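Local coordinates for racemase, putative (Roseobacter denitrificans, PDB 3TCS), which binds magnesium and D-alanine in a TIM-barrel pocket and may be a racemase or hydro-lyase of the mandelate racemase/muconate lactonizing enzyme family, at residues M23-I28 with A105-A110; C228-P233 with K243-A248; P233-Y236 with A240-K243. One frame throughout, in Å; residues are numbered along the deposited sequence.

Contact 1: M23-I28 with A105-A110; sequences MKLKAI and AGVDTA
Within 105-110, on helix 98-119, Val107 is the residue that meets Leu25 and Ile28 of the first strand. Ahead of it, Ala105 O accepts both Thr109 N and Thr109 OG1, each at 2.9 Å, the two donors arriving from opposite faces of the carbonyl plane. Val107 then points at the strand, with CG1 anti to the backbone N (chi1 -179°) and CG2 beside that nitrogen; this places CG1 toward Leu25 and CG2 toward Ile28. CG1 meets Leu25 CD1 at 4.3 Å, and CG2 meets Ile28 CG2 at 4.2 Å. Ile28 also brings CD1 over the fork of the valine, where it reaches both methyls, 4.3 Å from Val107 CG1 and equally far from CG2. Leu25 CD1 and Ile28 CD1 lie 4.2 Å apart on the strand side, so the three branched chains form one apolar cluster. Leu65 of helix 58-73 touches both Ile28 and Val107 and fills in beside them. The next residue, Asp108, faces another way, its carboxylate accepting the backbone N of Ile287 and of Cys288 at the start of helix 287-300. Thr109 OG1, besides its bond to Ala105 O, pairs with Gln52 N at the end of strand 48-52. On the strand, Lys26 and Ala27 both face Thr42 in a classic beta bulge, between the two residues that reach the helix. The junction thus lays a helix against the antiparallel sheet of the N-terminal domain. Contact across it is made by methyl groups at van der Waals distance or slightly beyond, without directional bonds, which implies that buried apolar surface holds strand and helix together here, while polar groups of the helix serve other neighbours.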
loop_
_atom_site.group_PDB
_atom_site.type_symbol
_atom_site.label_atom_id
_atom_site.label_comp_id
_atom_site.label_asym_id
_atom_site.label_seq_id
_atom_site.Cartn_x
_atom_site.Cartn_y
_atom_site.Cartn_z
ATOM N N MET B 23 30.820 2.216 -4.368
ATOM C CA MET B 23 29.600 1.674 -3.792
ATOM C C MET B 23 28.650 2.757 -3.276
ATOM O O MET B 23 27.743 2.472 -2.498
ATOM C CB MET B 23 29.966 0.720 -2.654
ATOM C CG MET B 23 30.977 -0.358 -3.042
ATOM S SD MET B 23 30.261 -1.745 -3.960
ATOM C CE MET B 23 30.634 -1.304 -5.645
ATOM N N LYS B 24 28.866 3.997 -3.695
ATOM C CA LYS B 24 27.997 5.089 -3.268
ATOM C C LYS B 24 27.269 5.689 -4.460
ATOM O O LYS B 24 27.892 6.068 -5.450
ATOM C CB LYS B 24 28.798 6.174 -2.547
ATOM C CG LYS B 24 29.030 5.872 -1.076
ATOM C CD LYS B 24 29.709 7.036 -0.372
ATOM C CE LYS B 24 29.761 6.807 1.130
ATOM N NZ LYS B 24 30.427 5.519 1.474
ATOM N N LEU B 25 25.944 5.767 -4.364
ATOM C CA LEU B 25 25.148 6.311 -5.455
ATOM C C LEU B 25 25.279 7.816 -5.595
ATOM O O LEU B 25 25.156 8.570 -4.628
ATOM C CB LEU B 25 23.673 5.931 -5.300
ATOM C CG LEU B 25 23.330 4.477 -5.636
ATOM C CD1 LEU B 25 21.818 4.314 -5.678
ATOM C CD2 LEU B 25 23.936 4.095 -6.979
ATOM N N LYS B 26 25.533 8.234 -6.826
ATOM C CA LYS B 26 25.697 9.634 -7.167
ATOM C C LYS B 26 24.424 10.148 -7.826
ATOM O O LYS B 26 24.012 11.287 -7.604
ATOM C CB LYS B 26 26.884 9.770 -8.123
ATOM C CG LYS B 26 27.140 11.147 -8.683
ATOM C CD LYS B 26 28.297 11.080 -9.671
ATOM C CE LYS B 26 28.637 12.439 -10.261
ATOM N NZ LYS B 26 29.781 12.323 -11.220
ATOM N N ALA B 27 23.788 9.295 -8.625
ATOM C CA ALA B 27 22.578 9.691 -9.327
ATOM C C ALA B 27 21.616 8.548 -9.624
ATOM O O ALA B 27 22.013 7.386 -9.733
ATOM C CB ALA B 27 22.952 10.373 -10.631
ATOM N N ILE B 28 20.345 8.912 -9.755
ATOM C CA ILE B 28 19.278 7.978 -10.091
ATOM C C ILE B 28 18.423 8.691 -11.125
ATOM O O ILE B 28 17.895 9.776 -10.864
ATOM C CB ILE B 28 18.400 7.628 -8.875
ATOM C CG1 ILE B 28 19.250 6.964 -7.793
ATOM C CG2 ILE B 28 17.282 6.676 -9.306
ATOM C CD1 ILE B 28 18.523 6.753 -6.489
ATOM N N ALA B 105 11.811 -1.068 -6.353
ATOM C CA ALA B 105 12.210 -2.172 -7.221
ATOM C C ALA B 105 13.086 -1.704 -8.379
ATOM O O ALA B 105 13.985 -2.421 -8.817
ATOM C CB ALA B 105 10.972 -2.892 -7.757
ATOM N N GLY B 106 12.811 -0.503 -8.873
ATOM C CA GLY B 106 13.578 0.032 -9.983
ATOM C C GLY B 106 15.011 0.351 -9.599
ATOM O O GLY B 106 15.942 0.113 -10.374
ATOM N N VAL B 107 15.202 0.900 -8.404
ATOM C CA VAL B 107 16.555 1.224 -7.971
ATOM C C VAL B 107 17.293 -0.069 -7.635
ATOM O O VAL B 107 18.468 -0.229 -7.966
ATOM C CB VAL B 107 16.549 2.155 -6.742
ATOM C CG1 VAL B 107 17.987 2.487 -6.343
ATOM C CG2 VAL B 107 15.783 3.436 -7.063
ATOM N N ASP B 108 16.588 -0.993 -6.985
ATOM C CA ASP B 108 17.164 -2.281 -6.612
ATOM C C ASP B 108 17.662 -3.052 -7.834
ATOM O O ASP B 108 18.814 -3.483 -7.878
ATOM C CB ASP B 108 16.125 -3.126 -5.866
ATOM C CG ASP B 108 16.506 -4.603 -5.795
ATOM O OD1 ASP B 108 16.848 -5.086 -4.696
ATOM O OD2 ASP B 108 16.463 -5.283 -6.846
ATOM N N THR B 109 16.801 -3.221 -8.831
ATOM C CA THR B 109 17.201 -3.970 -10.011
ATOM C C THR B 109 18.321 -3.292 -10.794
ATOM O O THR B 109 19.138 -3.975 -11.404
ATOM C CB THR B 109 15.995 -4.275 -10.939
ATOM O OG1 THR B 109 15.307 -3.066 -11.272
ATOM C CG2 THR B 109 15.031 -5.238 -10.238
ATOM N N ALA B 110 18.379 -1.961 -10.766
ATOM C CA ALA B 110 19.449 -1.245 -11.469
ATOM C C ALA B 110 20.775 -1.494 -10.743
ATOM O O ALA B 110 21.837 -1.598 -11.364
ATOM C CB ALA B 110 19.146 0.258 -11.512
#

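Contact 2: C228-P233 with K243-A248. With MG (magnesium ion), chain J; MG (magnesium ion), chain K; DAL (D-alanine), chain L.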
loop_
_atom_site.group_PDB
_atom_site.type_symbol
_atom_site.label_atom_id
_atom_site.label_comp_id
_atom_site.label_asym_id
_atom_site.label_seq_id
_atom_site.Cartn_x
_atom_site.Cartn_y
_atom_site.Cartn_z
ATOM N N CYS B 228 -2.418 -29.295 -12.453
ATOM C CA CYS B 228 -1.503 -29.393 -11.317
ATOM C C CYS B 228 -1.253 -28.078 -10.594
ATOM O O CYS B 228 -0.435 -28.028 -9.678
ATOM C CB CYS B 228 -0.159 -29.934 -11.797
ATOM S SG CYS B 228 0.680 -28.827 -12.967
ATOM N N HIS B 229 -1.982 -27.030 -10.962
ATOM C CA HIS B 229 -1.740 -25.714 -10.379
ATOM C C HIS B 229 -3.028 -24.877 -10.382
ATOM O O HIS B 229 -3.581 -24.596 -11.436
ATOM C CB HIS B 229 -0.622 -25.090 -11.234
ATOM C CG HIS B 229 -0.241 -23.691 -10.873
ATOM N ND1 HIS B 229 1.045 -23.353 -10.512
ATOM C CD2 HIS B 229 -0.920 -22.525 -10.974
ATOM C CE1 HIS B 229 1.144 -22.041 -10.417
ATOM N NE2 HIS B 229 -0.033 -21.512 -10.695
ATOM N N PHE B 230 -3.507 -24.514 -9.192
ATOM C CA PHE B 230 -4.731 -23.722 -9.027
ATOM C C PHE B 230 -4.334 -22.410 -8.351
ATOM O O PHE B 230 -4.146 -22.347 -7.130
ATOM C CB PHE B 230 -5.733 -24.506 -8.164
ATOM C CG PHE B 230 -7.117 -23.902 -8.108
ATOM C CD1 PHE B 230 -7.475 -22.836 -8.929
ATOM C CD2 PHE B 230 -8.072 -24.428 -7.243
ATOM C CE1 PHE B 230 -8.768 -22.304 -8.888
ATOM C CE2 PHE B 230 -9.364 -23.909 -7.193
ATOM C CZ PHE B 230 -9.715 -22.846 -8.016
ATOM N N GLU B 231 -4.223 -21.357 -9.155
ATOM C CA GLU B 231 -3.778 -20.063 -8.656
ATOM C C GLU B 231 -4.835 -19.063 -8.203
ATOM O O GLU B 231 -5.856 -18.864 -8.869
ATOM C CB GLU B 231 -2.891 -19.405 -9.717
ATOM C CG GLU B 231 -2.126 -18.179 -9.243
ATOM C CD GLU B 231 -1.062 -17.753 -10.246
ATOM O OE1 GLU B 231 -0.543 -18.636 -10.960
ATOM O OE2 GLU B 231 -0.730 -16.551 -10.306
ATOM N N GLU B 232 -4.553 -18.436 -7.061
ATOM C CA GLU B 232 -5.400 -17.405 -6.464
ATOM C C GLU B 232 -6.891 -17.720 -6.551
ATOM O O GLU B 232 -7.669 -16.980 -7.162
ATOM C CB GLU B 232 -5.100 -16.066 -7.144
ATOM C CG GLU B 232 -5.453 -14.848 -6.316
ATOM C CD GLU B 232 -4.980 -13.561 -6.973
ATOM O OE1 GLU B 232 -3.771 -13.463 -7.265
ATOM O OE2 GLU B 232 -5.811 -12.653 -7.194
ATOM N N PRO B 233 -7.315 -18.827 -5.928
ATOM C CA PRO B 233 -8.726 -19.211 -5.961
ATOM C C PRO B 233 -9.667 -18.204 -5.305
ATOM O O PRO B 233 -10.766 -17.963 -5.807
ATOM C CB PRO B 233 -8.735 -20.558 -5.242
ATOM C CG PRO B 233 -7.595 -20.435 -4.277
ATOM C CD PRO B 233 -6.528 -19.776 -5.122
ATOM N N LYS B 243 -6.443 -20.584 2.472
ATOM C CA LYS B 243 -5.960 -21.725 3.236
ATOM C C LYS B 243 -6.987 -22.854 3.288
ATOM O O LYS B 243 -6.628 -24.027 3.246
ATOM C CB LYS B 243 -5.590 -21.284 4.657
ATOM C CG LYS B 243 -5.152 -22.420 5.572
ATOM C CD LYS B 243 -4.708 -21.879 6.925
ATOM C CE LYS B 243 -4.543 -22.985 7.955
ATOM N NZ LYS B 243 -3.450 -23.933 7.620
ATOM N N GLN B 244 -8.263 -22.496 3.380
ATOM C CA GLN B 244 -9.331 -23.494 3.432
ATOM C C GLN B 244 -9.308 -24.325 2.154
ATOM O O GLN B 244 -9.463 -25.546 2.185
ATOM C CB GLN B 244 -10.689 -22.806 3.566
ATOM C CG GLN B 244 -11.813 -23.745 3.966
ATOM C CD GLN B 244 -13.169 -23.078 3.912
ATOM O OE1 GLN B 244 -13.314 -21.909 4.276
ATOM N NE2 GLN B 244 -14.177 -23.821 3.467
ATOM N N VAL B 245 -9.109 -23.647 1.029
ATOM C CA VAL B 245 -9.053 -24.304 -0.269
ATOM C C VAL B 245 -7.824 -25.207 -0.336
ATOM O O VAL B 245 -7.915 -26.377 -0.707
ATOM C CB VAL B 245 -8.997 -23.260 -1.406
ATOM C CG1 VAL B 245 -8.974 -23.960 -2.765
ATOM C CG2 VAL B 245 -10.201 -22.332 -1.308
ATOM N N THR B 246 -6.670 -24.654 0.019
ATOM C CA THR B 246 -5.430 -25.415 0.019
ATOM C C THR B 246 -5.601 -26.691 0.853
ATOM O O THR B 246 -5.229 -27.785 0.423
ATOM C CB THR B 246 -4.276 -24.574 0.612
ATOM O OG1 THR B 246 -4.084 -23.404 -0.190
ATOM C CG2 THR B 246 -2.983 -25.372 0.657
ATOM N N ASP B 247 -6.181 -26.548 2.039
ATOM C CA ASP B 247 -6.376 -27.694 2.923
ATOM C C ASP B 247 -7.349 -28.736 2.377
ATOM O O ASP B 247 -7.160 -29.935 2.589
ATOM C CB ASP B 247 -6.846 -27.227 4.308
ATOM C CG ASP B 247 -5.763 -26.467 5.071
ATOM O OD1 ASP B 247 -4.571 -26.618 4.733
ATOM O OD2 ASP B 247 -6.100 -25.730 6.019
ATOM N N ALA B 248 -8.376 -28.285 1.660
ATOM C CA ALA B 248 -9.383 -29.194 1.113
ATOM C C ALA B 248 -8.989 -29.898 -0.182
ATOM O O ALA B 248 -9.422 -31.024 -0.434
ATOM C CB ALA B 248 -10.692 -28.442 0.898
HETATM MG MG MG J . -1.791 -14.992 -11.017
HETATM MG MG MG K . -4.033 -29.222 -0.399
HETATM N N DAL L . -0.206 -14.967 -12.774
HETATM C CA DAL L . -1.117 -14.274 -13.703
HETATM C CB DAL L . -0.334 -13.621 -14.832
HETATM C C DAL L . -1.880 -13.224 -12.968
HETATM O O DAL L . -2.579 -13.523 -12.054
HETATM O O HOH W 1 -3.434 -14.659 -9.751
HETATM O O HOH W 2 -4.399 -30.522 1.112
HETATM O O HOH W 3 -2.563 -30.700 -1.261
HETATM O O HOH W 4 -2.283 -28.485 0.598
HETATM O O HOH W 5 -3.421 -27.962 -2.090
#
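Val245 CG1 packs on Pro233 CG at 4.1 Å, the closest approach between residues 228-233, strand 229-231 with the loop start, and helix segment 243-248. With CG1 anti to its backbone N (chi1 -179°), Val245 also reaches Phe230, whose CE2 lies 4.4 Å from that methyl. Pro233 CB rests on one face of the Phe230 ring, 3.7 Å above its plane and offset toward the rim, so proline and phenylalanine meet the valine as one apolar surface. The outer side of the helix is looser: Gln244, Asp247 and Ala248 are exposed, and Lys243 NZ, which also hydrogen-bonds Met271 O, makes a long, weak salt bridge (3.6 Å) to Asp247 OD2. Thr246 O, at 2.0 Å, binds a magnesium ion completed by Leu249 O and four waters. On the far side of the strand, Glu231 OE2 binds the other magnesium at 2.0 Å, alongside Asp205, Glu257, a water and the N and O of D-alanine. His229 NE2 donates almost straight (172°) to the anti side of Glu231 OE1, which also salt-bridges Lys167. A barrel strand packed outward on its following helix and ending in a metal-binding carboxylate is the beta-alpha unit of enolase-superfamily TIM barrels.

Contact 3: P233-Y236 with A240-K243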
loop_
_atom_site.group_PDB
_atom_site.type_symbol
_atom_site.label_atom_id
_atom_site.label_comp_id
_atom_site.label_asym_id
_atom_site.label_seq_id
_atom_site.Cartn_x
_atom_site.Cartn_y
_atom_site.Cartn_z
ATOM N N PRO B 233 -7.315 -18.827 -5.928
ATOM C CA PRO B 233 -8.726 -19.211 -5.961
ATOM C C PRO B 233 -9.667 -18.204 -5.305
ATOM O O PRO B 233 -10.766 -17.963 -5.807
ATOM C CB PRO B 233 -8.735 -20.558 -5.242
ATOM C CG PRO B 233 -7.595 -20.435 -4.277
ATOM C CD PRO B 233 -6.528 -19.776 -5.122
ATOM N N CYS B 234 -9.227 -17.620 -4.190
ATOM C CA CYS B 234 -10.040 -16.660 -3.444
ATOM C C CYS B 234 -9.389 -15.287 -3.352
ATOM O O CYS B 234 -8.205 -15.130 -3.664
ATOM C CB CYS B 234 -10.271 -17.178 -2.020
ATOM S SG CYS B 234 -10.907 -18.863 -1.912
ATOM N N PRO B 235 -10.157 -14.265 -2.926
ATOM C CA PRO B 235 -9.593 -12.916 -2.799
ATOM C C PRO B 235 -8.243 -13.048 -2.094
ATOM O O PRO B 235 -8.161 -13.591 -0.990
ATOM C CB PRO B 235 -10.636 -12.193 -1.959
ATOM C CG PRO B 235 -11.924 -12.797 -2.479
ATOM C CD PRO B 235 -11.587 -14.279 -2.560
ATOM N N TYR B 236 -7.188 -12.559 -2.734
ATOM C CA TYR B 236 -5.844 -12.693 -2.183
ATOM C C TYR B 236 -5.616 -12.121 -0.789
ATOM O O TYR B 236 -4.726 -12.585 -0.071
ATOM C CB TYR B 236 -4.812 -12.122 -3.165
ATOM C CG TYR B 236 -4.705 -10.611 -3.205
ATOM C CD1 TYR B 236 -4.020 -9.915 -2.208
ATOM C CD2 TYR B 236 -5.254 -9.883 -4.263
ATOM C CE1 TYR B 236 -3.879 -8.524 -2.266
ATOM C CE2 TYR B 236 -5.121 -8.492 -4.333
ATOM C CZ TYR B 236 -4.432 -7.821 -3.334
ATOM O OH TYR B 236 -4.283 -6.452 -3.415
ATOM N N ALA B 240 -7.182 -16.718 5.153
ATOM C CA ALA B 240 -7.918 -17.849 5.712
ATOM C C ALA B 240 -8.771 -18.571 4.664
ATOM O O ALA B 240 -8.894 -19.795 4.695
ATOM C CB ALA B 240 -8.793 -17.380 6.872
ATOM N N GLN B 241 -9.366 -17.814 3.748
ATOM C CA GLN B 241 -10.184 -18.405 2.693
ATOM C C GLN B 241 -9.310 -19.262 1.782
ATOM O O GLN B 241 -9.647 -20.404 1.466
ATOM C CB GLN B 241 -10.863 -17.312 1.864
ATOM C CG GLN B 241 -12.088 -16.695 2.520
ATOM C CD GLN B 241 -12.699 -15.598 1.673
ATOM O OE1 GLN B 241 -12.728 -15.687 0.443
ATOM N NE2 GLN B 241 -13.204 -14.560 2.328
ATOM N N THR B 242 -8.183 -18.701 1.363
ATOM C CA THR B 242 -7.253 -19.416 0.501
ATOM C C THR B 242 -6.770 -20.696 1.189
ATOM O O THR B 242 -6.695 -21.762 0.569
ATOM C CB THR B 242 -6.034 -18.532 0.165
ATOM O OG1 THR B 242 -6.483 -17.323 -0.466
ATOM C CG2 THR B 242 -5.074 -19.270 -0.762
ATOM N N LYS B 243 -6.443 -20.584 2.472
ATOM C CA LYS B 243 -5.960 -21.725 3.236
ATOM C C LYS B 243 -6.987 -22.854 3.288
ATOM O O LYS B 243 -6.628 -24.027 3.246
ATOM C CB LYS B 243 -5.590 -21.284 4.657
ATOM C CG LYS B 243 -5.152 -22.420 5.572
ATOM C CD LYS B 243 -4.708 -21.879 6.925
ATOM C CE LYS B 243 -4.543 -22.985 7.955
ATOM N NZ LYS B 243 -3.450 -23.933 7.620
HETATM O O HOH W 6 -6.366 -16.935 -3.111
#
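Gln241 holds CG beside its backbone N (chi1 -79°) and runs extended beyond it, which lays the amide across Cys234 and Pro235, its OE1 3.5 Å from Pro235 CD and 3.8 Å from Cys234 CB. Cys234 answers with SG alongside the helix backbone, 3.9 Å from Gln241 O. Thr242 splits its branches: OG1 lies beside the backbone N (chi1 -58°) and faces the loop, whereas CG2, anti to that nitrogen, approaches Pro233 CG at 4.5 Å. The direct approaches are van der Waals contacts, and the polar join is a water. It donates to Cys234 O at 2.6 Å and hydrogen-bonds Thr242 OG1 at 2.7 Å, bridging a loop carbonyl to a helix side chain where the two segments run closest. Pro212 of helix 212-224 packs against both Cys234 and Gln241 and closes over their side. Ser208 OG hydrogen-bonds the backbone N of Tyr236, while the Tyr236 side chain starts away from the helix and its OH hydrogen-bonds His93 O of the second subunit, tying the loop into the dimer. A short, proline-rich loop folded back on the first turn of the next helix is how the chain leaves the metal-binding strand 229-231 at the C-terminal end of the barrel strands, where the Glu231 magnesium lies.

Contact 1 comes first along the chain and lies in the N-terminal domain, where strand 25-32 meets helix 98-119. Contacts 2 and 3 follow in the barrel domain, on the opposite side of the chain's centre: the centre of contact 1 is about 38 Å from that of contact 2 and about 36 Å from that of contact 3. The latter two have centres about 8 Å apart, share Pro233 and Lys243, both use helix 239-248, and touch where Val245 CG2 meets Cys234 SG at 3.6 Å. Together they seat one helix, whose Thr246 O binds the second magnesium, against the strand carrying Glu231 of the D-alanine pocket, while contact 1 lies far from the annotated sites.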